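Local atomic coordinates of acyl-ACP thioesterase (Bacteroides thetaiotaomicron, PDB entry 2ESS), a protein that probably hydrolyses the thioester bond of fatty acyl-ACP, releasing free fatty acids from the acyl carrier protein. Residues R64-L69 with R201-Y206; K197-F202 with S243-E248; F92-F97 with R111-M116; L26-L31 with D70-Q75. All blocks are in the same frame, centred on the assembly; numbering follows the deposited sequence.

Contact 1 (R64-L69 with R201-Y206)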
# COMPACT_ATOMS: atom_id res chain seq x y z
N ARG A 64 14.57 12.59 -8.41
CA ARG A 64 13.52 13.61 -8.25
C ARG A 64 12.18 13.11 -8.83
O ARG A 64 12.13 12.40 -9.82
CB ARG A 64 13.89 14.90 -8.95
CG ARG A 64 15.15 15.57 -8.54
CD ARG A 64 15.19 17.06 -9.03
NE ARG A 64 16.47 17.71 -8.66
CZ ARG A 64 16.76 18.11 -7.43
NH1 ARG A 64 15.88 17.99 -6.43
NH2 ARG A 64 17.94 18.64 -7.18
N LEU A 65 11.10 13.52 -8.19
CA LEU A 65 9.72 13.22 -8.64
C LEU A 65 8.86 14.46 -8.41
O LEU A 65 8.86 14.98 -7.29
CB LEU A 65 9.17 12.04 -7.86
CG LEU A 65 7.75 11.56 -8.16
CD1 LEU A 65 7.58 11.12 -9.66
CD2 LEU A 65 7.37 10.48 -7.20
N ALA A 66 8.17 14.95 -9.45
CA ALA A 66 7.16 16.03 -9.28
C ALA A 66 5.86 15.52 -9.89
O ALA A 66 5.88 14.99 -11.00
CB ALA A 66 7.57 17.35 -9.92
N ILE A 67 4.78 15.70 -9.14
CA ILE A 67 3.40 15.33 -9.50
C ILE A 67 2.54 16.59 -9.42
O ILE A 67 2.59 17.35 -8.45
CB ILE A 67 2.83 14.26 -8.54
CG1 ILE A 67 3.73 13.01 -8.50
CG2 ILE A 67 1.37 13.82 -8.93
CD1 ILE A 67 3.39 12.04 -7.32
N GLU A 68 1.80 16.87 -10.48
CA GLU A 68 0.89 18.02 -10.47
C GLU A 68 -0.49 17.57 -10.96
O GLU A 68 -0.59 16.94 -12.02
CB GLU A 68 1.42 19.16 -11.34
CG GLU A 68 0.76 20.51 -11.10
CD GLU A 68 1.48 21.67 -11.80
OE1 GLU A 68 0.75 22.60 -12.22
OE2 GLU A 68 2.74 21.65 -11.93
N LEU A 69 -1.51 17.88 -10.17
CA LEU A 69 -2.87 17.32 -10.36
C LEU A 69 -3.94 18.38 -10.35
O LEU A 69 -3.87 19.29 -9.54
CB LEU A 69 -3.19 16.33 -9.23
CG LEU A 69 -2.29 15.10 -9.06
CD1 LEU A 69 -2.50 14.53 -7.68
CD2 LEU A 69 -2.53 14.08 -10.15
N ARG A 201 0.38 20.33 -6.12
CA ARG A 201 1.72 19.94 -6.55
C ARG A 201 2.50 19.35 -5.41
O ARG A 201 2.43 19.84 -4.29
CB ARG A 201 2.48 21.13 -7.14
CG ARG A 201 3.85 20.68 -7.72
CD ARG A 201 4.36 21.62 -8.66
NE ARG A 201 5.75 21.29 -8.99
CZ ARG A 201 6.21 20.95 -10.19
NH1 ARG A 201 5.38 20.80 -11.24
NH2 ARG A 201 7.52 20.74 -10.31
N PHE A 202 3.23 18.27 -5.71
CA PHE A 202 3.98 17.54 -4.73
C PHE A 202 5.32 17.12 -5.35
O PHE A 202 5.36 16.52 -6.44
CB PHE A 202 3.18 16.33 -4.25
CG PHE A 202 3.91 15.49 -3.25
CD1 PHE A 202 4.01 15.89 -1.93
CD2 PHE A 202 4.53 14.31 -3.65
CE1 PHE A 202 4.71 15.14 -1.02
CE2 PHE A 202 5.21 13.57 -2.76
CZ PHE A 202 5.30 13.98 -1.44
N GLU A 203 6.41 17.45 -4.67
CA GLU A 203 7.73 17.08 -5.14
C GLU A 203 8.54 16.36 -4.08
O GLU A 203 8.42 16.63 -2.92
CB GLU A 203 8.50 18.32 -5.57
CG GLU A 203 7.79 19.24 -6.51
CD GLU A 203 8.57 20.52 -6.81
OE1 GLU A 203 9.77 20.61 -6.45
OE2 GLU A 203 7.96 21.46 -7.36
N MSE A 204 9.33 15.40 -4.52
CA MSE A 204 10.25 14.63 -3.68
C MSE A 204 11.63 14.76 -4.30
O MSE A 204 11.77 14.72 -5.55
CB MSE A 204 9.90 13.16 -3.70
CG MSE A 204 8.60 12.84 -3.01
SE MSE A 204 8.79 13.24 -1.04
CE MSE A 204 10.48 12.32 -0.48
N ALA A 205 12.62 14.93 -3.43
CA ALA A 205 14.04 14.80 -3.80
C ALA A 205 14.66 13.75 -2.89
O ALA A 205 14.62 13.86 -1.68
CB ALA A 205 14.77 16.13 -3.63
N TYR A 206 15.29 12.75 -3.48
CA TYR A 206 15.78 11.59 -2.71
C TYR A 206 17.26 11.78 -2.63
O TYR A 206 17.97 11.72 -3.63
CB TYR A 206 15.41 10.27 -3.39
CG TYR A 206 13.93 10.02 -3.35
CD1 TYR A 206 13.31 9.57 -2.17
CD2 TYR A 206 13.13 10.29 -4.45
CE1 TYR A 206 11.93 9.38 -2.10
CE2 TYR A 206 11.75 10.09 -4.37
CZ TYR A 206 11.17 9.63 -3.22
OH TYR A 206 9.80 9.45 -3.16
O HOH W 1 13.11 17.05 -6.43
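Arg201 and Glu68 meet at one end of the antiparallel pair that joins the two hotdog-like halves of this thioesterase into one continuous sheet. Strands 64-69 and 201-206 run at 175°, with Leu65–Met204 and Ile67–Phe202 as the hydrogen-bonded pairs; residue 204 is selenomethionine. Arg201 repays following outward. Its CB and then CG pass by Ile67 O, with Arg201 CG 3.6 Å from that oxygen. CG lies anti to the backbone N (chi1 -174°), and from there the chain is extended as far as NE, leaning toward strand 64-69. CD lies next to Glu68 OE2. Arg201 NE donates to Glu203 OE2 at 2.8 Å, on the anti side of that carboxylate. CZ sits over Ala66, and Arg201 NH2 is 3.4 Å from Ala66 CB, the methyl lying against one guanidinium face. Arg201 NH1 reaches Glu68 OE2 at 2.9 Å, almost in the guanidinium plane, with the two charged planes turned 75° apart. Arg201 NH2 also bonds Glu203 OE2 at 3.1 Å. With a further bond from NH2 to Glu147 O, the buried guanidinium is held by two carboxylates and a carbonyl. On the reverse face, Ile67 and Phe202 touch Met28 of helix 28-45, and Met204 lies on Ile182 of helix 178-186. At the far end a water accepts from Arg64 NH1 at 2.9 Å and donates to Met204 O at 2.8 Å.

Contact 2 (K197-F202 with S243-E248)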
# COMPACT_ATOMS: atom_id res chain seq x y z
N LYS A 197 -8.58 21.79 1.60
CA LYS A 197 -7.79 21.99 0.40
C LYS A 197 -7.31 20.65 -0.10
O LYS A 197 -7.43 19.63 0.57
CB LYS A 197 -6.58 22.86 0.70
CG LYS A 197 -6.92 24.29 1.18
CD LYS A 197 -5.67 25.05 1.62
CE LYS A 197 -6.05 26.33 2.32
NZ LYS A 197 -4.91 27.06 2.94
N ARG A 198 -6.76 20.67 -1.29
CA ARG A 198 -6.12 19.48 -1.84
C ARG A 198 -4.73 19.84 -2.28
O ARG A 198 -4.46 21.00 -2.57
CB ARG A 198 -6.91 18.95 -3.03
CG ARG A 198 -7.15 19.96 -4.09
CD ARG A 198 -8.01 19.38 -5.18
NE ARG A 198 -7.25 18.39 -5.91
CZ ARG A 198 -6.32 18.67 -6.82
NH1 ARG A 198 -6.04 19.93 -7.15
NH2 ARG A 198 -5.68 17.67 -7.40
N ILE A 199 -3.87 18.82 -2.38
CA ILE A 199 -2.52 19.00 -2.85
C ILE A 199 -2.57 19.11 -4.36
O ILE A 199 -2.98 18.18 -5.03
CB ILE A 199 -1.62 17.81 -2.47
CG1 ILE A 199 -1.55 17.69 -0.94
CG2 ILE A 199 -0.18 18.04 -3.04
CD1 ILE A 199 -0.82 16.45 -0.44
N ARG A 200 -2.12 20.24 -4.89
CA ARG A 200 -2.03 20.42 -6.34
C ARG A 200 -0.67 20.12 -6.91
O ARG A 200 -0.56 19.70 -8.06
CB ARG A 200 -2.53 21.79 -6.76
CG ARG A 200 -1.57 22.94 -6.77
CD ARG A 200 -2.02 23.96 -7.84
NE ARG A 200 -1.85 23.40 -9.20
CZ ARG A 200 -2.81 22.84 -9.96
NH1 ARG A 200 -4.08 22.74 -9.55
NH2 ARG A 200 -2.48 22.37 -11.16
N ARG A 201 0.38 20.33 -6.12
CA ARG A 201 1.72 19.94 -6.55
C ARG A 201 2.50 19.35 -5.41
O ARG A 201 2.43 19.84 -4.29
CB ARG A 201 2.48 21.13 -7.14
CG ARG A 201 3.85 20.68 -7.72
CD ARG A 201 4.36 21.62 -8.66
NE ARG A 201 5.75 21.29 -8.99
CZ ARG A 201 6.21 20.95 -10.19
NH1 ARG A 201 5.38 20.80 -11.24
NH2 ARG A 201 7.52 20.74 -10.31
N PHE A 202 3.23 18.27 -5.71
CA PHE A 202 3.98 17.54 -4.73
C PHE A 202 5.32 17.12 -5.35
O PHE A 202 5.36 16.52 -6.44
CB PHE A 202 3.18 16.33 -4.25
CG PHE A 202 3.91 15.49 -3.25
CD1 PHE A 202 4.01 15.89 -1.93
CD2 PHE A 202 4.53 14.31 -3.65
CE1 PHE A 202 4.71 15.14 -1.02
CE2 PHE A 202 5.21 13.57 -2.76
CZ PHE A 202 5.30 13.98 -1.44
N SER A 243 11.15 17.68 0.23
CA SER A 243 9.84 17.67 -0.38
C SER A 243 9.27 19.06 -0.45
O SER A 243 9.59 19.94 0.37
CB SER A 243 8.91 16.72 0.39
OG SER A 243 7.60 16.72 -0.13
N LYS A 244 8.45 19.27 -1.47
CA LYS A 244 7.67 20.47 -1.60
C LYS A 244 6.20 20.05 -1.80
O LYS A 244 5.89 19.15 -2.58
CB LYS A 244 8.19 21.30 -2.75
CG LYS A 244 7.56 22.65 -2.90
CD LYS A 244 8.07 23.36 -4.15
CE LYS A 244 9.55 23.64 -4.07
NZ LYS A 244 9.98 24.65 -5.06
N VAL A 245 5.33 20.69 -1.03
CA VAL A 245 3.89 20.38 -1.02
C VAL A 245 3.18 21.70 -1.23
O VAL A 245 3.37 22.66 -0.46
CB VAL A 245 3.44 19.74 0.29
CG1 VAL A 245 2.07 19.12 0.12
CG2 VAL A 245 4.39 18.67 0.78
N ILE A 246 2.42 21.78 -2.31
CA ILE A 246 1.58 22.95 -2.58
C ILE A 246 0.10 22.55 -2.52
O ILE A 246 -0.35 21.68 -3.27
CB ILE A 246 1.96 23.63 -3.92
CG1 ILE A 246 3.45 24.08 -3.87
CG2 ILE A 246 1.06 24.84 -4.19
CD1 ILE A 246 3.98 24.63 -5.14
N PHE A 247 -0.62 23.15 -1.60
CA PHE A 247 -2.06 22.95 -1.47
C PHE A 247 -2.81 24.03 -2.22
O PHE A 247 -2.27 25.10 -2.46
CB PHE A 247 -2.49 23.03 -0.01
CG PHE A 247 -2.10 21.85 0.81
CD1 PHE A 247 -0.85 21.77 1.38
CD2 PHE A 247 -3.01 20.82 1.04
CE1 PHE A 247 -0.51 20.67 2.16
CE2 PHE A 247 -2.68 19.73 1.83
CZ PHE A 247 -1.42 19.65 2.38
N GLU A 248 -4.05 23.72 -2.60
CA GLU A 248 -5.02 24.77 -2.95
C GLU A 248 -6.48 24.43 -2.57
O GLU A 248 -6.92 23.26 -2.64
CB GLU A 248 -4.91 25.09 -4.44
CG GLU A 248 -5.56 24.09 -5.36
CD GLU A 248 -5.87 24.70 -6.71
OE1 GLU A 248 -5.17 25.66 -7.12
OE2 GLU A 248 -6.83 24.22 -7.35
OXT GLU A 248 -7.27 25.32 -2.20
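Ile246 O faces two consecutive amides of strand 199-202, and the backbone bonding here turns on that carbonyl. Arg200 N bonds Ile246 O at 2.8 Å and Arg201 N bonds the same oxygen at 3.2 Å, so one residue of strand 243-247 stands opposite two. Beyond the bulge, Ile246 N returns a bond to Arg201 O; before it, Arg198 and the C-terminal Glu248 exchange a reciprocal pair, Arg198 N to Glu248 O at 2.9 Å and Glu248 N to Arg198 O at 2.8 Å.

The apolar contacts gather on the buried face. Ile199 CG1 lies over the ring of Phe247, 4.0 Å from its centroid and offset toward the rim, a CH-pi contact; the same ring meets Phe189 edge-to-face. Val245 places CG1 against Ile199 and CG2 at the edge of the Phe202 ring, 3.9 Å from Phe202 CD1. A polar atom also borders this ring: Ser243 OG lies 3.4 Å from Phe202 CE1, while its hydrogen bond goes to Glu203 O. Leu186 of helix 178-186 covers both Ile199 and Phe202.

The charged contacts are looser. Arg200 CG sits between its own backbone N and carbonyl carbon (chi1 87°), and its chain crosses that of Glu248; Arg200 NH1 makes a long salt bridge to Glu248 OE2 at 3.8 Å. The Lys197 chain leads away from the contact, and its NZ bonds Asn226 OD1.

Arg200 and Arg201 facing Ile246 make a classic beta bulge, set in the C-terminal hotdog sheet at the very end of the chain.

Contact 3 (F92-F97 with R111-M116)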
# COMPACT_ATOMS: atom_id res chain seq x y z
N PHE A 92 21.59 11.66 -16.47
CA PHE A 92 20.23 11.43 -16.01
C PHE A 92 19.27 11.13 -17.14
O PHE A 92 19.48 11.58 -18.27
CB PHE A 92 19.67 12.68 -15.31
CG PHE A 92 20.43 13.10 -14.10
CD1 PHE A 92 20.15 12.55 -12.86
CD2 PHE A 92 21.44 14.06 -14.22
CE1 PHE A 92 20.86 12.97 -11.74
CE2 PHE A 92 22.15 14.48 -13.11
CZ PHE A 92 21.87 13.93 -11.88
N THR A 93 18.18 10.43 -16.82
CA THR A 93 17.07 10.22 -17.73
C THR A 93 15.82 10.84 -17.14
O THR A 93 15.56 10.67 -15.95
CB THR A 93 16.83 8.73 -17.98
OG1 THR A 93 17.97 8.23 -18.68
CG2 THR A 93 15.60 8.49 -18.83
N ASP A 94 15.11 11.59 -17.97
CA ASP A 94 13.84 12.22 -17.59
C ASP A 94 12.70 11.36 -18.14
O ASP A 94 12.58 11.18 -19.34
CB ASP A 94 13.76 13.65 -18.14
CG ASP A 94 14.81 14.58 -17.53
OD1 ASP A 94 15.42 14.26 -16.46
OD2 ASP A 94 15.06 15.62 -18.16
N ARG A 95 11.91 10.81 -17.24
CA ARG A 95 10.73 10.03 -17.56
C ARG A 95 9.49 10.79 -17.09
O ARG A 95 9.41 11.21 -15.93
CB ARG A 95 10.75 8.70 -16.87
CG ARG A 95 9.39 8.02 -16.95
CD ARG A 95 9.36 6.61 -16.49
NE ARG A 95 10.12 5.63 -17.28
CZ ARG A 95 9.75 5.08 -18.41
NH1 ARG A 95 8.68 5.49 -19.07
NH2 ARG A 95 10.53 4.16 -18.96
N ASN A 96 8.52 10.95 -18.00
CA ASN A 96 7.31 11.74 -17.73
C ASN A 96 6.11 10.87 -17.74
O ASN A 96 6.16 9.69 -18.19
CB ASN A 96 7.19 12.88 -18.73
CG ASN A 96 8.31 13.90 -18.57
OD1 ASN A 96 9.05 13.89 -17.57
ND2 ASN A 96 8.47 14.73 -19.56
N PHE A 97 5.05 11.41 -17.16
CA PHE A 97 3.79 10.68 -16.94
C PHE A 97 2.58 11.59 -17.17
O PHE A 97 2.65 12.82 -16.97
CB PHE A 97 3.66 10.16 -15.50
CG PHE A 97 4.79 9.33 -15.04
CD1 PHE A 97 5.90 9.92 -14.46
CD2 PHE A 97 4.74 7.94 -15.14
CE1 PHE A 97 6.95 9.14 -14.01
CE2 PHE A 97 5.77 7.17 -14.70
CZ PHE A 97 6.89 7.76 -14.14
N ARG A 111 6.75 14.29 -13.55
CA ARG A 111 8.11 14.28 -14.09
C ARG A 111 9.00 13.56 -13.08
O ARG A 111 8.90 13.83 -11.88
CB ARG A 111 8.63 15.69 -14.29
CG ARG A 111 7.95 16.44 -15.42
CD ARG A 111 8.52 17.85 -15.55
NE ARG A 111 8.05 18.38 -16.82
CZ ARG A 111 8.68 18.27 -17.98
NH1 ARG A 111 9.89 17.71 -18.08
NH2 ARG A 111 8.09 18.74 -19.05
N SER A 112 9.86 12.66 -13.56
CA SER A 112 10.80 11.91 -12.73
C SER A 112 12.19 12.01 -13.35
O SER A 112 12.33 12.14 -14.58
CB SER A 112 10.38 10.45 -12.54
OG SER A 112 10.32 9.71 -13.76
N VAL A 113 13.21 12.03 -12.50
CA VAL A 113 14.61 12.19 -12.94
C VAL A 113 15.37 11.04 -12.28
O VAL A 113 15.26 10.82 -11.07
CB VAL A 113 15.22 13.56 -12.54
CG1 VAL A 113 16.74 13.64 -12.94
CG2 VAL A 113 14.36 14.74 -13.10
N TRP A 114 16.06 10.28 -13.11
CA TRP A 114 16.72 9.03 -12.68
C TRP A 114 18.19 9.12 -13.01
O TRP A 114 18.54 9.49 -14.13
CB TRP A 114 16.12 7.83 -13.44
CG TRP A 114 14.66 7.64 -13.22
CD1 TRP A 114 13.64 8.35 -13.78
CD2 TRP A 114 14.07 6.70 -12.35
NE1 TRP A 114 12.47 7.92 -13.30
CE2 TRP A 114 12.69 6.89 -12.43
CE3 TRP A 114 14.57 5.68 -11.54
CZ2 TRP A 114 11.78 6.09 -11.72
CZ3 TRP A 114 13.68 4.91 -10.82
CH2 TRP A 114 12.31 5.13 -10.91
N ALA A 115 19.05 8.72 -12.08
CA ALA A 115 20.48 8.63 -12.38
C ALA A 115 20.81 7.17 -12.74
O ALA A 115 20.14 6.27 -12.31
CB ALA A 115 21.35 9.07 -11.19
N MSE A 116 21.83 6.97 -13.55
CA MSE A 116 22.42 5.63 -13.74
C MSE A 116 23.77 5.57 -13.04
O MSE A 116 24.61 6.40 -13.29
CB MSE A 116 22.61 5.30 -15.19
CG MSE A 116 23.40 4.03 -15.34
SE MSE A 116 23.31 3.27 -17.09
CE MSE A 116 22.54 5.07 -18.24
O HOH W 2 11.27 14.37 -16.03
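Arg95 O is gripped twice by Ser112, by its backbone N and by its hydroxyl, each at 2.8 Å to Arg95 O. The amide comes nearly in line with the carbonyl, whereas OG approaches much more from the flank, 33° out of the carbonyl plane. Ser112 OG can do this because it stands between its own N and carbonyl carbon (chi1 62°). The hydroxyl also accepts: Trp114 NE1 donates to Ser112 OG at 2.8 Å, which fixes the indole's rotation, so the serine links the ring to the neighbouring strand. Thr93 O lies in plane at the edge of that indole, and the Trp114 side chain also touches Leu36 of helix 28-45. Phe97 brings its ring edge to the same serine, Phe97 CE1 lying 3.4 Å from Ser112 OG.

The other face of the two strands is mixed. Phe92 CD1 rests on Val113 CG1 at 3.6 Å and its CE1 touches Ala115 CB. Asn96 and Arg111 lie side by side pointing the same way, with Asn96 ND2 over one face of the guanidinium, 3.6 Å from Arg111 NH1. The guanidinium takes its polar partners elsewhere, in Glu86, Ile146 O and Cys144 O. A water donates to Asn96 OD1 at 2.7 Å and to Ser112 O, tying a side chain to the opposite backbone.

Reciprocal bonds at Thr93–Trp114 and Arg95–Ser112 set the register of an antiparallel beta hairpin, strands 92-100 and 106-118 of the N-terminal hotdog domain, whose Ser112 and Trp114 face turns to the long helix.

Contact 4 (L26-L31 with D70-Q75)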
# COMPACT_ATOMS: atom_id res chain seq x y z
N LEU A 26 -7.66 8.88 -4.18
CA LEU A 26 -6.40 8.14 -4.23
C LEU A 26 -5.33 8.91 -3.48
O LEU A 26 -5.23 10.15 -3.59
CB LEU A 26 -5.99 7.95 -5.69
CG LEU A 26 -4.98 6.85 -6.07
CD1 LEU A 26 -5.66 5.50 -5.95
CD2 LEU A 26 -4.45 7.06 -7.51
N THR A 27 -4.53 8.21 -2.68
CA THR A 27 -3.56 8.90 -1.88
C THR A 27 -2.34 9.18 -2.79
O THR A 27 -2.09 8.46 -3.77
CB THR A 27 -3.12 8.09 -0.63
OG1 THR A 27 -2.45 6.90 -1.05
CG2 THR A 27 -4.33 7.72 0.28
N MSE A 28 -1.56 10.19 -2.42
CA MSE A 28 -0.33 10.54 -3.13
C MSE A 28 0.67 9.41 -3.15
O MSE A 28 1.36 9.21 -4.17
CB MSE A 28 0.35 11.76 -2.50
CG MSE A 28 1.44 12.41 -3.37
SE MSE A 28 0.66 13.17 -5.02
CE MSE A 28 -0.62 14.34 -4.22
N GLY A 29 0.82 8.73 -2.01
CA GLY A 29 1.71 7.60 -1.85
C GLY A 29 1.35 6.49 -2.84
O GLY A 29 2.22 5.96 -3.52
N VAL A 30 0.06 6.19 -2.96
CA VAL A 30 -0.39 5.13 -3.89
C VAL A 30 -0.20 5.54 -5.32
O VAL A 30 0.19 4.71 -6.15
CB VAL A 30 -1.87 4.71 -3.63
CG1 VAL A 30 -2.39 3.83 -4.76
CG2 VAL A 30 -1.94 3.99 -2.27
N LEU A 31 -0.46 6.81 -5.63
CA LEU A 31 -0.21 7.34 -6.98
C LEU A 31 1.27 7.23 -7.34
O LEU A 31 1.59 6.77 -8.41
CB LEU A 31 -0.64 8.78 -7.14
CG LEU A 31 -0.42 9.42 -8.52
CD1 LEU A 31 -1.07 8.61 -9.67
CD2 LEU A 31 -0.92 10.86 -8.49
N ASP A 70 -4.92 18.25 -11.24
CA ASP A 70 -6.18 18.99 -11.16
C ASP A 70 -7.17 18.27 -10.24
O ASP A 70 -7.99 18.89 -9.56
CB ASP A 70 -6.84 19.09 -12.53
CG ASP A 70 -6.13 20.05 -13.46
OD1 ASP A 70 -5.39 20.95 -12.97
OD2 ASP A 70 -6.31 19.91 -14.69
N GLU A 71 -7.13 16.95 -10.25
CA GLU A 71 -7.93 16.12 -9.36
C GLU A 71 -7.28 14.75 -9.26
O GLU A 71 -6.34 14.46 -9.97
CB GLU A 71 -9.37 16.01 -9.85
CG GLU A 71 -9.52 15.27 -11.16
N MSE A 72 -7.77 13.96 -8.33
CA MSE A 72 -7.26 12.64 -8.00
C MSE A 72 -8.40 11.65 -8.29
O MSE A 72 -9.55 11.95 -8.03
CB MSE A 72 -6.96 12.69 -6.50
CG MSE A 72 -6.00 11.77 -5.93
SE MSE A 72 -4.30 11.53 -6.88
CE MSE A 72 -3.07 11.70 -5.34
N PRO A 73 -8.10 10.45 -8.77
CA PRO A 73 -9.20 9.48 -8.92
C PRO A 73 -9.98 9.19 -7.63
O PRO A 73 -9.39 9.18 -6.55
CB PRO A 73 -8.48 8.21 -9.35
CG PRO A 73 -7.23 8.63 -9.88
CD PRO A 73 -6.82 9.90 -9.20
N TYR A 74 -11.27 8.90 -7.76
CA TYR A 74 -12.14 8.55 -6.64
C TYR A 74 -12.26 7.03 -6.44
O TYR A 74 -12.09 6.24 -7.37
CB TYR A 74 -13.52 9.17 -6.85
CG TYR A 74 -14.46 9.06 -5.68
CD1 TYR A 74 -14.43 9.99 -4.66
CD2 TYR A 74 -15.40 8.03 -5.61
CE1 TYR A 74 -15.31 9.91 -3.58
CE2 TYR A 74 -16.28 7.93 -4.52
CZ TYR A 74 -16.23 8.88 -3.51
OH TYR A 74 -17.08 8.82 -2.44
N GLN A 75 -12.56 6.63 -5.21
CA GLN A 75 -12.72 5.24 -4.84
C GLN A 75 -13.55 4.49 -5.87
O GLN A 75 -14.61 4.95 -6.26
CB GLN A 75 -13.38 5.13 -3.46
CG GLN A 75 -13.38 3.73 -2.93
CD GLN A 75 -14.00 3.63 -1.55
OE1 GLN A 75 -13.29 3.57 -0.56
NE2 GLN A 75 -15.31 3.66 -1.48
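Leu26 N donates to Pro73 O at 2.9 Å, with the N-H nearly straight (168°) and aimed down the carbonyl, which pins the lead-in of helix 28-45 to the irregular loop 70-75. That helix is the long one of the N-terminal hotdog domain, and its start is capped: Thr27 at the N-cap accepts from Val30 N through OG1 at 3.2 Å, while Thr27 O takes the first turn's bond from Leu31 N.

Around the single inter-segment bond the contact is apolar, and Met72, a selenomethionine, carries most of it. Its CG stands anti to the backbone N (chi1 -157°), which sets CG beside Leu26; the bends further out then bring SE and CE against the first turn of the helix. CB of Leu26 lies 3.8 Å from Met72 CG. Leu26 CD2 instead reaches over to the proline ring, 4.0 Å from Pro73 CG, the two side chains crossing at a slant. Phe79 of strand 78-88 touches both Leu26 and Pro73.

Deeper in, Met28, also selenomethionine, starts off away from the loop but bends back. Ile67 and Leu69 of strand 58-69 touch both Met28 and Leu31. Tyr74 and Gln75 pack on Ile172 of the second subunit, so the loop borders the dimer interface. The end of Met72 touches two helix residues: Met72 SE is 3.8 Å from Leu31 CD2, and Met72 CE meets Met28 CE at the same distance, the two selenomethionine side chains crossing at about a right angle.

Contacts 1, 2 and 3 pair strands of the same antiparallel sheet, and contact 4 fastens the start of the helix that lies against it. Contacts 1 and 4 are buried, 2 and 3 partly so. Contact 1 is the seam between the halves; contact 2 adds the next strand, shares Arg201 and Phe202 with it, and becomes more exposed toward the chain's end. Contact 3 lies on the N-terminal side, where Arg111 O and Val113 N bond strand 64-69. Met28 links contact 4 to Phe202 and Ile67. The chemistry follows: a salt-bridge network round buried Arg201 in contact 1, a long salt bridge in contact 2, hydroxyl and water bonds in contact 3, selenomethionine and leucine in contact 4.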